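Local coordinates for probable zinc protease (Pseudomonas aeruginosa, PDB 4NNZ), which forms one subunit of a heterodimeric zinc protease of the M16 peptidase family, at the interface of chains A and B. Sequence-based numbering; all coordinates share one arbitrary frame. Chains: chain A/B, Probable zinc protease.

Contact 1: the interface of chains A and B. Residues chain A 41-44; chain B 41-44.
A:Thr43 and B:Thr43 meet tip to tip, each presenting its hydroxyl to the other copy. The polar link is a hydrogen bond between A:Thr43 OG1 and B:Thr43 OG1, 3.2 Å apart. Which hydroxyl donates is not decided. The two side chains cross at about a right angle. In A:Thr43 the hydroxyl lies anti to the carbonyl carbon (chi1 -58°), which turns the methyl anti to the backbone N. B:Thr43 has the same arrangement.

The other contacts are van der Waals. The methyl B:Thr43 CG2 lies 3.4 Å from A:Thr43 OG1, so it packs beside the bonded hydroxyl. It also reaches the carbonyl A:Tyr41 O at 3.7 Å. The twin methyl, A:Thr43 CG2, faces B:Tyr41 O at 3.8 Å.

The proline rings add a second pair of carbon-to-carbonyl contacts. The ring carbon B:Pro44 CD comes to 3.3 Å from A:Glu42 O. The reciprocal pair, A:Pro44 CD and B:Glu42 O, is wider at 3.7 Å, a difference that may lie within coordinate error.

Each segment is a loop that follows the 3-10 helix 39-41. The natural enzyme is a heterodimer with another subunit, so the self-pairing may belong to the crystal alone. Here the small patch joins the loop to its own copy around the two-fold axis. The loop leads toward helix 49-56, which carries the HXXEH zinc-binding motif of the M16 family.

Contact 2: the interface of chains A and B. Residues chain A 223-226; chain B 45, 167, 171.
A:Arg223 to A:Leu226 run as an extended loop past B:Arg171, which follows helix 166-170, and A:Arg223 also meets B:Gly45, which has a positive phi (83°) in the left-handed region. The guanidinium of B:Arg171 is the centre of the contact. Bends at chi2 and chi3 of B:Arg171 bring it between two aliphatic groups. The branch methyl A:Leu226 CD1 lies over one face, 3.7 Å above the plane and toward the rim. On the opposite face is the methylene A:Arg223 CB, 3.5 Å above the plane and also off centre.

The two arginine side chains slide past each other in opposite directions. Their aliphatic parts touch, with A:Arg223 CD 3.7 Å from B:Arg171 CB. The guanidinium planes are 46° apart and do not stack. A:Arg223 NE and B:Arg171 NE stay 4.9 Å apart, and these like charges would be expected to disfavour a closer approach. The outer nitrogen A:Arg223 NH2 comes near the carbonyl B:Arg171 O, but its N-H points elsewhere and no hydrogen bond forms. Lower down the same chain, A:Arg223 CG packs 3.5 Å from the carbonyl B:Gly45 O.

The approach of B:Arg171 NH2 to A:Lys224 O is too short to be real, so the exact placing of that edge is doubtful. One water lies in plane at the guanidinium edge. It bridges B:Arg171 NE, and tentatively NH2, to the backbone amide of A:Lys224. The amide leg is fairly straight, 163° at the hydrogen. On the A:Leu226 side of the guanidinium, the methyl B:Ala167 CB lies 4.1 Å from A:Leu226 CD1.

Contact 1: the interface of chains A and B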
loop_
_atom_site.group_PDB
_atom_site.type_symbol
_atom_site.label_atom_id
_atom_site.label_comp_id
_atom_site.label_asym_id
_atom_site.label_seq_id
_atom_site.Cartn_x
_atom_site.Cartn_y
_atom_site.Cartn_z
ATOM N N TYR A 41 6.151 3.300 7.810
ATOM C CA TYR A 41 5.183 3.680 8.790
ATOM C C TYR A 41 4.096 4.552 8.214
ATOM O O TYR A 41 3.130 4.832 8.852
ATOM C CB TYR A 41 5.880 4.437 9.898
ATOM C CG TYR A 41 6.883 3.676 10.716
ATOM C CD1 TYR A 41 8.104 3.336 10.212
ATOM C CD2 TYR A 41 6.621 3.356 12.008
ATOM C CE1 TYR A 41 9.015 2.675 10.971
ATOM C CE2 TYR A 41 7.528 2.686 12.763
ATOM C CZ TYR A 41 8.717 2.351 12.242
ATOM O OH TYR A 41 9.584 1.704 13.026
ATOM N N GLU A 42 4.312 5.029 7.014
ATOM C CA GLU A 42 3.458 6.014 6.397
ATOM C C GLU A 42 2.175 5.467 5.834
ATOM O O GLU A 42 2.045 4.321 5.613
ATOM C CB GLU A 42 4.228 6.798 5.355
ATOM C CG GLU A 42 5.209 7.780 5.958
ATOM C CD GLU A 42 6.270 8.299 5.006
ATOM O OE1 GLU A 42 6.076 8.328 3.795
ATOM O OE2 GLU A 42 7.315 8.695 5.491
ATOM N N THR A 43 1.238 6.347 5.603
ATOM C CA THR A 43 -0.131 6.014 5.336
ATOM C C THR A 43 -0.498 6.616 4.028
ATOM O O THR A 43 -0.124 7.714 3.774
ATOM C CB THR A 43 -1.049 6.675 6.354
ATOM O OG1 THR A 43 -0.690 6.258 7.656
ATOM C CG2 THR A 43 -2.442 6.296 6.095
ATOM N N PRO A 44 -1.288 5.953 3.219
ATOM C CA PRO A 44 -1.554 6.457 1.885
ATOM C C PRO A 44 -2.232 7.796 1.885
ATOM O O PRO A 44 -3.084 8.088 2.681
ATOM C CB PRO A 44 -2.463 5.407 1.302
ATOM C CG PRO A 44 -2.095 4.184 2.006
ATOM C CD PRO A 44 -1.832 4.609 3.399
ATOM N N TYR B 41 -8.314 4.282 4.142
ATOM C CA TYR B 41 -7.706 5.187 5.088
ATOM C C TYR B 41 -6.683 4.521 5.956
ATOM O O TYR B 41 -6.057 5.152 6.749
ATOM C CB TYR B 41 -8.747 5.718 6.045
ATOM C CG TYR B 41 -9.779 6.672 5.541
ATOM C CD1 TYR B 41 -10.794 6.262 4.726
ATOM C CD2 TYR B 41 -9.792 7.971 5.980
ATOM C CE1 TYR B 41 -11.753 7.134 4.317
ATOM C CE2 TYR B 41 -10.735 8.842 5.568
ATOM C CZ TYR B 41 -11.708 8.420 4.737
ATOM O OH TYR B 41 -12.629 9.298 4.345
ATOM N N GLU B 42 -6.606 3.228 5.868
ATOM C CA GLU B 42 -5.814 2.482 6.780
ATOM C C GLU B 42 -4.339 2.456 6.519
ATOM O O GLU B 42 -3.913 2.369 5.429
ATOM C CB GLU B 42 -6.362 1.088 6.880
ATOM C CG GLU B 42 -7.461 1.003 7.903
ATOM C CD GLU B 42 -8.417 -0.096 7.656
ATOM O OE1 GLU B 42 -7.999 -1.172 7.273
ATOM O OE2 GLU B 42 -9.591 0.116 7.850
ATOM N N THR B 43 -3.587 2.549 7.579
ATOM C CA THR B 43 -2.161 2.392 7.593
ATOM C C THR B 43 -1.703 0.974 7.454
ATOM O O THR B 43 -2.303 0.098 7.974
ATOM C CB THR B 43 -1.624 2.861 8.915
ATOM O OG1 THR B 43 -2.315 4.039 9.292
ATOM C CG2 THR B 43 -0.205 3.138 8.803
ATOM N N PRO B 44 -0.580 0.758 6.818
ATOM C CA PRO B 44 -0.033 -0.582 6.700
ATOM C C PRO B 44 0.363 -1.160 8.025
ATOM O O PRO B 44 0.816 -0.481 8.899
ATOM C CB PRO B 44 1.191 -0.384 5.846
ATOM C CG PRO B 44 0.916 0.818 5.089
ATOM C CD PRO B 44 0.077 1.697 5.920
#

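Contact 2: the interface of chains A and B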
loop_
_atom_site.group_PDB
_atom_site.type_symbol
_atom_site.label_atom_id
_atom_site.label_comp_id
_atom_site.label_asym_id
_atom_site.label_seq_id
_atom_site.Cartn_x
_atom_site.Cartn_y
_atom_site.Cartn_z
ATOM N N ARG A 223 4.113 -1.686 13.551
ATOM C CA ARG A 223 4.128 -3.070 13.179
ATOM C C ARG A 223 5.176 -3.408 12.149
ATOM O O ARG A 223 5.353 -2.691 11.225
ATOM C CB ARG A 223 2.757 -3.439 12.657
ATOM C CG ARG A 223 1.622 -3.028 13.553
ATOM C CD ARG A 223 1.178 -4.182 14.404
ATOM N NE ARG A 223 -0.037 -3.897 15.126
ATOM C CZ ARG A 223 -0.054 -3.400 16.343
ATOM N NH1 ARG A 223 1.073 -3.132 16.933
ATOM N NH2 ARG A 223 -1.177 -3.169 16.962
ATOM N N LYS A 224 5.841 -4.535 12.293
ATOM C CA LYS A 224 6.886 -4.925 11.375
ATOM C C LYS A 224 6.225 -5.028 10.052
ATOM O O LYS A 224 5.125 -5.498 10.001
ATOM C CB LYS A 224 7.365 -6.325 11.700
ATOM C CG LYS A 224 8.500 -6.440 12.676
ATOM C CD LYS A 224 8.872 -7.885 12.880
ATOM C CE LYS A 224 9.204 -8.185 14.320
ATOM N NZ LYS A 224 10.571 -8.715 14.464
ATOM N N PRO A 225 6.889 -4.674 8.967
ATOM C CA PRO A 225 6.271 -4.780 7.663
ATOM C C PRO A 225 6.412 -6.160 7.080
ATOM O O PRO A 225 7.306 -6.426 6.335
ATOM C CB PRO A 225 7.046 -3.784 6.828
ATOM C CG PRO A 225 7.822 -2.986 7.764
ATOM C CD PRO A 225 8.096 -3.859 8.909
ATOM N N LEU A 226 5.516 -7.031 7.483
ATOM C CA LEU A 226 5.384 -8.357 6.953
ATOM C C LEU A 226 4.628 -8.377 5.675
ATOM O O LEU A 226 3.736 -7.618 5.460
ATOM C CB LEU A 226 4.642 -9.230 7.931
ATOM C CG LEU A 226 5.118 -9.090 9.344
ATOM C CD1 LEU A 226 4.356 -10.078 10.161
ATOM C CD2 LEU A 226 6.586 -9.387 9.393
ATOM N N GLY B 45 0.126 -2.438 8.157
ATOM C CA GLY B 45 0.301 -3.135 9.394
ATOM C C GLY B 45 -0.898 -2.977 10.274
ATOM O O GLY B 45 -0.952 -3.550 11.295
ATOM N N ALA B 167 -1.841 -10.944 8.717
ATOM C CA ALA B 167 -0.815 -10.517 9.629
ATOM C C ALA B 167 -1.179 -9.287 10.412
ATOM O O ALA B 167 -0.798 -9.173 11.537
ATOM C CB ALA B 167 0.498 -10.353 8.927
ATOM N N ARG B 171 -2.006 -9.051 14.835
ATOM C CA ARG B 171 -1.415 -8.112 15.750
ATOM C C ARG B 171 -2.323 -7.006 16.233
ATOM O O ARG B 171 -1.891 -6.140 16.902
ATOM C CB ARG B 171 -0.159 -7.506 15.169
ATOM C CG ARG B 171 0.704 -8.444 14.373
ATOM C CD ARG B 171 0.830 -7.985 12.950
ATOM N NE ARG B 171 2.169 -7.539 12.668
ATOM C CZ ARG B 171 2.538 -6.965 11.547
ATOM N NH1 ARG B 171 1.691 -6.766 10.582
ATOM N NH2 ARG B 171 3.769 -6.599 11.392
HETATM O O HOH W 1 4.952 -6.779 14.207
#

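Contact 1 and contact 2 have centres about 12 Å apart and belong to one interface. They are joined in sequence on chain B: B:Pro44 of contact 1 is followed by B:Gly45 of contact 2. The shared loop lies between the 3-10 helix 39-41 and helix 49-56. Contact 1 pairs this loop with its own copy, whereas contact 2 sets it, helix 166-170 and the residue after that helix against a different loop of chain A. The two-fold symmetry repeats contact 2 with the chains exchanged. The natural partner is PA0371, so this pairing of two copies may not be the biological one.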